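Local coordinates for pullulanase (Klebsiella oxytoca, PDB 2YOC), which hydrolyses the alpha-1,6-glucosidic linkages of pullulan and related branched glucans, as a glycosyl hydrolase exported by a type 2 secretion system, at residues A343-A348 with E377-V382; T365-H370 with S606-I611. All blocks are in the same frame, centred on the assembly; numbering follows the deposited sequence.

Contacts 1 and 2 lie with their centres about 11 Å apart, and their segments alternate along the chain: 343-348, 365-370, 377-382, then 606-611 far downstream. Segments 343-348 and 377-382 lie on strands of the antiparallel sheet formed largely by the carbohydrate-binding module 48 region, and 365-370 is the loop between two others, 358-364 and 371-372. Contact 1 is internal to that sheet, whereas contact 2 sets the loop against helix 608-611, which follows strand 586-591 of the eight-stranded parallel barrel. D366 OD2, probably hydrogen-bonded to Y345 OH and Y347 OH, anchors the loop to the sheet; contact 2 packs its buried residues on the barrel side.

Contact 1. Residues A343-A348 with E377-V382; sequences AFYRYA and EYSQVV. With SO4 (sulfate ion), chain O.
Three backbone hydrogen bonds join A343 and Y345 to S379 and V381. The straightest runs from V381 N to A343 O, 2.8 Å with an N-H...O angle of 172°; around the hydrogen-bonded pair Y345-S379, Y345 N donates to S379 O and S379 N to Y345 O. F344 and Q380 form the adjoining non-hydrogen-bonded pair, where F344 CA approaches S379 O in a CA-H...O contact.

Aromatic contacts follow on both faces of the sheet. On the Y345 side, chi1 of 74° places CG between the tyrosine's own N and carbonyl carbon, and from there the ring extends over S379 CB, which sits 3.7 Å from its centroid. The ring also meets V381 CG2 with CD1. On the F344 side, Q380 CG makes an off-centre CH-pi contact with the phenylalanine ring, 4.2 Å from the centroid, and the Q380 amide is nearly parallel to that ring.

R346 combines a stack with a hydrogen bond. Its guanidinium lies flat on the Y378 ring, centres 4.0 Å apart and planes at 14°, with NH1 over the ring. The same NH1 donates to E377 O at 3.2 Å; the oxygen lies in the guanidinium plane, while the donor stands above the carbonyl plane. E363 forms a salt bridge with NE.

Q380 OE1 is hydrogen-bonded to S371 OG and NE2 to G342 O; NE2 also donates to O1 of a sulfate, probably from the crystallisation liquor, at 3.2 Å. The arrangement is antiparallel beta pairing, adding the short strand 379-380 to strand 344-353 of the sheet formed largely by the carbohydrate-binding module 48 region.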
loop_
_atom_site.group_PDB
_atom_site.type_symbol
_atom_site.label_atom_id
_atom_site.label_comp_id
_atom_site.label_asym_id
_atom_site.label_seq_id
_atom_site.Cartn_x
_atom_site.Cartn_y
_atom_site.Cartn_z
ATOM N N ALA B 343 -42.209 13.859 -51.167
ATOM C CA ALA B 343 -42.735 15.159 -50.752
ATOM C C ALA B 343 -42.004 15.678 -49.510
ATOM O O ALA B 343 -41.520 14.895 -48.664
ATOM C CB ALA B 343 -44.233 15.086 -50.468
ATOM N N PHE B 344 -41.921 17.018 -49.426
ATOM C CA PHE B 344 -41.312 17.711 -48.313
ATOM C C PHE B 344 -42.382 17.988 -47.284
ATOM O O PHE B 344 -43.557 18.104 -47.631
ATOM C CB PHE B 344 -40.600 18.983 -48.781
ATOM C CG PHE B 344 -39.356 18.699 -49.585
ATOM C CD1 PHE B 344 -38.188 18.269 -48.961
ATOM C CD2 PHE B 344 -39.341 18.891 -50.959
ATOM C CE1 PHE B 344 -37.038 18.011 -49.706
ATOM C CE2 PHE B 344 -38.181 18.667 -51.699
ATOM C CZ PHE B 344 -37.043 18.208 -51.071
ATOM N N TYR B 345 -41.997 18.041 -46.015
ATOM C CA TYR B 345 -42.958 18.259 -44.946
ATOM C C TYR B 345 -42.308 18.772 -43.694
ATOM O O TYR B 345 -41.092 18.617 -43.477
ATOM C CB TYR B 345 -43.750 16.954 -44.634
ATOM C CG TYR B 345 -42.958 15.901 -43.895
ATOM C CD1 TYR B 345 -42.024 15.114 -44.557
ATOM C CD2 TYR B 345 -43.164 15.669 -42.533
ATOM C CE1 TYR B 345 -41.295 14.139 -43.882
ATOM C CE2 TYR B 345 -42.425 14.712 -41.838
ATOM C CZ TYR B 345 -41.482 13.956 -42.514
ATOM O OH TYR B 345 -40.727 13.021 -41.839
ATOM N N ARG B 346 -43.161 19.319 -42.831
ATOM C CA ARG B 346 -42.851 19.776 -41.492
ATOM C C ARG B 346 -44.141 19.611 -40.702
ATOM O O ARG B 346 -45.220 19.559 -41.296
ATOM C CB ARG B 346 -42.436 21.251 -41.511
ATOM C CG ARG B 346 -41.084 21.507 -42.149
ATOM C CD ARG B 346 -40.545 22.850 -41.776
ATOM N NE ARG B 346 -41.373 23.931 -42.299
ATOM C CZ ARG B 346 -40.899 24.970 -42.967
ATOM N NH1 ARG B 346 -39.599 25.069 -43.217
ATOM N NH2 ARG B 346 -41.716 25.929 -43.377
ATOM N N TYR B 347 -44.037 19.521 -39.383
ATOM C CA TYR B 347 -45.196 19.432 -38.501
ATOM C C TYR B 347 -45.454 20.808 -37.985
ATOM O O TYR B 347 -44.532 21.435 -37.472
ATOM C CB TYR B 347 -44.936 18.491 -37.302
ATOM C CG TYR B 347 -44.704 17.058 -37.707
ATOM C CD1 TYR B 347 -45.673 16.346 -38.405
ATOM C CD2 TYR B 347 -43.492 16.426 -37.440
ATOM C CE1 TYR B 347 -45.451 15.039 -38.817
ATOM C CE2 TYR B 347 -43.261 15.110 -37.842
ATOM C CZ TYR B 347 -44.253 14.416 -38.513
ATOM O OH TYR B 347 -44.064 13.120 -38.910
ATOM N N ALA B 348 -46.691 21.298 -38.133
ATOM C CA ALA B 348 -47.078 22.603 -37.613
ATOM C C ALA B 348 -47.610 22.373 -36.196
ATOM O O ALA B 348 -48.674 21.754 -36.009
ATOM C CB ALA B 348 -48.135 23.225 -38.484
ATOM N N GLU B 377 -33.910 22.284 -43.736
ATOM C CA GLU B 377 -35.064 23.172 -43.539
ATOM C C GLU B 377 -36.388 22.425 -43.541
ATOM O O GLU B 377 -37.313 22.830 -42.825
ATOM C CB GLU B 377 -35.108 24.289 -44.583
ATOM C CG GLU B 377 -33.929 25.240 -44.530
ATOM C CD GLU B 377 -33.912 26.272 -45.641
ATOM O OE1 GLU B 377 -34.674 26.102 -46.622
ATOM O OE2 GLU B 377 -33.126 27.242 -45.537
ATOM N N TYR B 378 -36.494 21.370 -44.379
ATOM C CA TYR B 378 -37.700 20.546 -44.511
ATOM C C TYR B 378 -37.331 19.073 -44.479
ATOM O O TYR B 378 -36.323 18.663 -45.076
ATOM C CB TYR B 378 -38.444 20.822 -45.834
ATOM C CG TYR B 378 -38.854 22.257 -46.074
ATOM C CD1 TYR B 378 -37.949 23.185 -46.587
ATOM C CD2 TYR B 378 -40.173 22.665 -45.893
ATOM C CE1 TYR B 378 -38.327 24.503 -46.835
ATOM C CE2 TYR B 378 -40.578 23.965 -46.193
ATOM C CZ TYR B 378 -39.649 24.888 -46.651
ATOM O OH TYR B 378 -40.036 26.189 -46.909
ATOM N N SER B 379 -38.184 18.262 -43.828
ATOM C CA SER B 379 -38.011 16.808 -43.828
ATOM C C SER B 379 -38.570 16.307 -45.195
ATOM O O SER B 379 -39.412 16.976 -45.803
ATOM C CB SER B 379 -38.791 16.173 -42.684
ATOM O OG SER B 379 -38.479 16.709 -41.414
ATOM N N GLN B 380 -38.082 15.167 -45.679
ATOM C CA GLN B 380 -38.563 14.569 -46.913
ATOM C C GLN B 380 -39.115 13.165 -46.648
ATOM O O GLN B 380 -38.515 12.410 -45.884
ATOM C CB GLN B 380 -37.424 14.478 -47.929
ATOM C CG GLN B 380 -37.926 14.412 -49.367
ATOM C CD GLN B 380 -36.830 14.146 -50.364
ATOM O OE1 GLN B 380 -35.664 13.899 -50.015
ATOM N NE2 GLN B 380 -37.198 14.138 -51.630
ATOM N N VAL B 381 -40.238 12.806 -47.286
ATOM C CA VAL B 381 -40.808 11.455 -47.200
ATOM C C VAL B 381 -39.881 10.578 -48.045
ATOM O O VAL B 381 -39.639 10.891 -49.209
ATOM C CB VAL B 381 -42.280 11.365 -47.704
ATOM C CG1 VAL B 381 -42.726 9.912 -47.820
ATOM C CG2 VAL B 381 -43.229 12.150 -46.807
ATOM N N VAL B 382 -39.351 9.500 -47.449
ATOM C CA VAL B 382 -38.431 8.591 -48.120
ATOM C C VAL B 382 -38.646 7.116 -47.785
ATOM O O VAL B 382 -39.218 6.776 -46.748
ATOM C CB VAL B 382 -36.966 9.039 -47.898
ATOM C CG1 VAL B 382 -36.379 8.468 -46.609
ATOM C CG2 VAL B 382 -36.095 8.682 -49.090
HETATM S S SO4 O . -35.124 13.376 -55.108
HETATM O O1 SO4 O . -35.150 14.439 -54.076
HETATM O O2 SO4 O . -35.640 12.122 -54.526
HETATM O O3 SO4 O . -33.723 13.134 -55.551
HETATM O O4 SO4 O . -35.953 13.763 -56.271
#

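Contact 2. Residues T365-H370 with S606-I611; sequences TDPYAH and SVLDKI
P367 meets L608 and I611 in a buried apolar contact between a type I beta turn, D366 to A369, and helix 608-611. The proline ring presents two parts to the helix: CB lies 3.5 Å from L608 CD2, and CD lies 3.5 Å from I611 CD1. The I611 side chain approaches tip to tip, whereas that of L608 passes obliquely. V607 completes this first shell from just before the helix. Its CG1 is anti to its backbone N (chi1 -175°) and lies against T365 O, while both of its methyls touch T365 OG1. No hydrogen bond crosses between the segments.

Around this shell, hydrogen bonds hold the turn, T365 and the start of the helix. A369 N donates to D366 O, closing the turn, and T365 OG1 is hydrogen-bonded to H551 NE2. V607 O accepts from both K610 N and I611 N, binding V607 into the start of the helix.

Farther out, helix 640-655 lies against the L608 side chain through F642 and L645, and V364 of strand 358-364 packs on V607 and I611. The contact thus joins the loop after strand 358-364 to the segment that follows the third strand of the parallel barrel, domain-to-domain packing within one chain. The D366 carboxylate is hydrogen-bonded through OD2 to Y347 OH and Y345 OH. Its OD1 forms an Asx turn, accepting from Y368 N at 3.0 Å, the donor approaching from above the carboxylate plane.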
loop_
_atom_site.group_PDB
_atom_site.type_symbol
_atom_site.label_atom_id
_atom_site.label_comp_id
_atom_site.label_asym_id
_atom_site.label_seq_id
_atom_site.Cartn_x
_atom_site.Cartn_y
_atom_site.Cartn_z
ATOM N N THR B 365 -39.201 20.342 -38.218
ATOM C CA THR B 365 -38.832 19.164 -39.007
ATOM C C THR B 365 -39.023 17.909 -38.131
ATOM O O THR B 365 -39.159 18.029 -36.910
ATOM C CB THR B 365 -37.401 19.287 -39.569
ATOM O OG1 THR B 365 -36.509 19.798 -38.568
ATOM C CG2 THR B 365 -37.344 20.133 -40.814
ATOM N N ASP B 366 -39.057 16.720 -38.738
ATOM C CA ASP B 366 -39.261 15.479 -37.997
ATOM C C ASP B 366 -37.983 15.070 -37.265
ATOM O O ASP B 366 -36.932 14.996 -37.912
ATOM C CB ASP B 366 -39.632 14.354 -38.983
ATOM C CG ASP B 366 -40.507 13.232 -38.452
ATOM O OD1 ASP B 366 -40.287 12.789 -37.296
ATOM O OD2 ASP B 366 -41.382 12.772 -39.198
ATOM N N PRO B 367 -38.037 14.708 -35.964
ATOM C CA PRO B 367 -36.825 14.164 -35.320
ATOM C C PRO B 367 -36.448 12.794 -35.927
ATOM O O PRO B 367 -35.288 12.375 -35.901
ATOM C CB PRO B 367 -37.232 13.987 -33.854
ATOM C CG PRO B 367 -38.617 14.436 -33.730
ATOM C CD PRO B 367 -39.210 14.662 -35.070
ATOM N N TYR B 368 -37.462 12.100 -36.464
ATOM C CA TYR B 368 -37.372 10.807 -37.118
ATOM C C TYR B 368 -37.204 10.937 -38.639
ATOM O O TYR B 368 -37.382 9.942 -39.350
ATOM C CB TYR B 368 -38.611 9.975 -36.767
ATOM C CG TYR B 368 -38.476 9.204 -35.479
ATOM C CD1 TYR B 368 -38.586 9.840 -34.247
ATOM C CD2 TYR B 368 -38.239 7.832 -35.490
ATOM C CE1 TYR B 368 -38.480 9.126 -33.050
ATOM C CE2 TYR B 368 -38.112 7.110 -34.304
ATOM C CZ TYR B 368 -38.223 7.761 -33.081
ATOM O OH TYR B 368 -38.109 7.037 -31.909
ATOM N N ALA B 369 -36.851 12.150 -39.138
ATOM C CA ALA B 369 -36.610 12.400 -40.573
ATOM C C ALA B 369 -35.527 11.461 -41.056
ATOM O O ALA B 369 -34.567 11.217 -40.314
ATOM C CB ALA B 369 -36.156 13.843 -40.796
ATOM N N HIS B 370 -35.683 10.906 -42.260
ATOM C CA HIS B 370 -34.679 9.993 -42.825
ATOM C C HIS B 370 -34.027 10.561 -44.074
ATOM O O HIS B 370 -33.018 10.023 -44.523
ATOM C CB HIS B 370 -35.228 8.565 -43.040
ATOM C CG HIS B 370 -35.572 7.842 -41.776
ATOM N ND1 HIS B 370 -34.791 7.964 -40.637
ATOM C CD2 HIS B 370 -36.602 7.002 -41.514
ATOM C CE1 HIS B 370 -35.392 7.225 -39.712
ATOM N NE2 HIS B 370 -36.480 6.617 -40.196
ATOM N N SER B 606 -33.133 23.821 -32.905
ATOM C CA SER B 606 -33.895 23.125 -31.873
ATOM C C SER B 606 -35.020 22.380 -32.619
ATOM O O SER B 606 -35.819 23.003 -33.353
ATOM C CB SER B 606 -34.485 24.105 -30.867
ATOM O OG SER B 606 -35.363 23.419 -29.987
ATOM N N VAL B 607 -35.016 21.037 -32.527
ATOM C CA VAL B 607 -36.039 20.222 -33.189
ATOM C C VAL B 607 -36.812 19.502 -32.078
ATOM O O VAL B 607 -37.989 19.793 -31.853
ATOM C CB VAL B 607 -35.472 19.276 -34.296
ATOM C CG1 VAL B 607 -36.595 18.559 -35.031
ATOM C CG2 VAL B 607 -34.580 20.023 -35.295
ATOM N N LEU B 608 -36.108 18.687 -31.303
ATOM C CA LEU B 608 -36.671 17.924 -30.185
ATOM C C LEU B 608 -37.326 18.779 -29.092
ATOM O O LEU B 608 -38.406 18.423 -28.613
ATOM C CB LEU B 608 -35.621 16.978 -29.576
ATOM C CG LEU B 608 -35.214 15.809 -30.439
ATOM C CD1 LEU B 608 -33.985 15.160 -29.901
ATOM C CD2 LEU B 608 -36.368 14.817 -30.597
ATOM N N ASP B 609 -36.681 19.899 -28.695
ATOM C CA ASP B 609 -37.251 20.747 -27.652
ATOM C C ASP B 609 -38.412 21.645 -28.133
ATOM O O ASP B 609 -39.123 22.229 -27.311
ATOM C CB ASP B 609 -36.173 21.517 -26.877
ATOM C CG ASP B 609 -36.643 21.977 -25.501
ATOM O OD1 ASP B 609 -37.127 21.114 -24.708
ATOM O OD2 ASP B 609 -36.583 23.208 -25.231
ATOM N N LYS B 610 -38.624 21.733 -29.454
ATOM C CA LYS B 610 -39.753 22.479 -29.979
ATOM C C LYS B 610 -40.988 21.565 -29.982
ATOM O O LYS B 610 -42.102 22.060 -29.799
ATOM C CB LYS B 610 -39.481 22.996 -31.394
ATOM C CG LYS B 610 -38.591 24.224 -31.473
ATOM C CD LYS B 610 -38.804 24.839 -32.830
ATOM C CE LYS B 610 -37.831 25.933 -33.171
ATOM N NZ LYS B 610 -36.833 25.464 -34.168
ATOM N N ILE B 611 -40.783 20.223 -30.174
ATOM C CA ILE B 611 -41.866 19.220 -30.235
ATOM C C ILE B 611 -42.381 18.782 -28.863
ATOM O O ILE B 611 -43.596 18.806 -28.626
ATOM C CB ILE B 611 -41.574 18.037 -31.199
ATOM C CG1 ILE B 611 -41.120 18.553 -32.570
ATOM C CG2 ILE B 611 -42.806 17.184 -31.368
ATOM C CD1 ILE B 611 -40.372 17.569 -33.398
#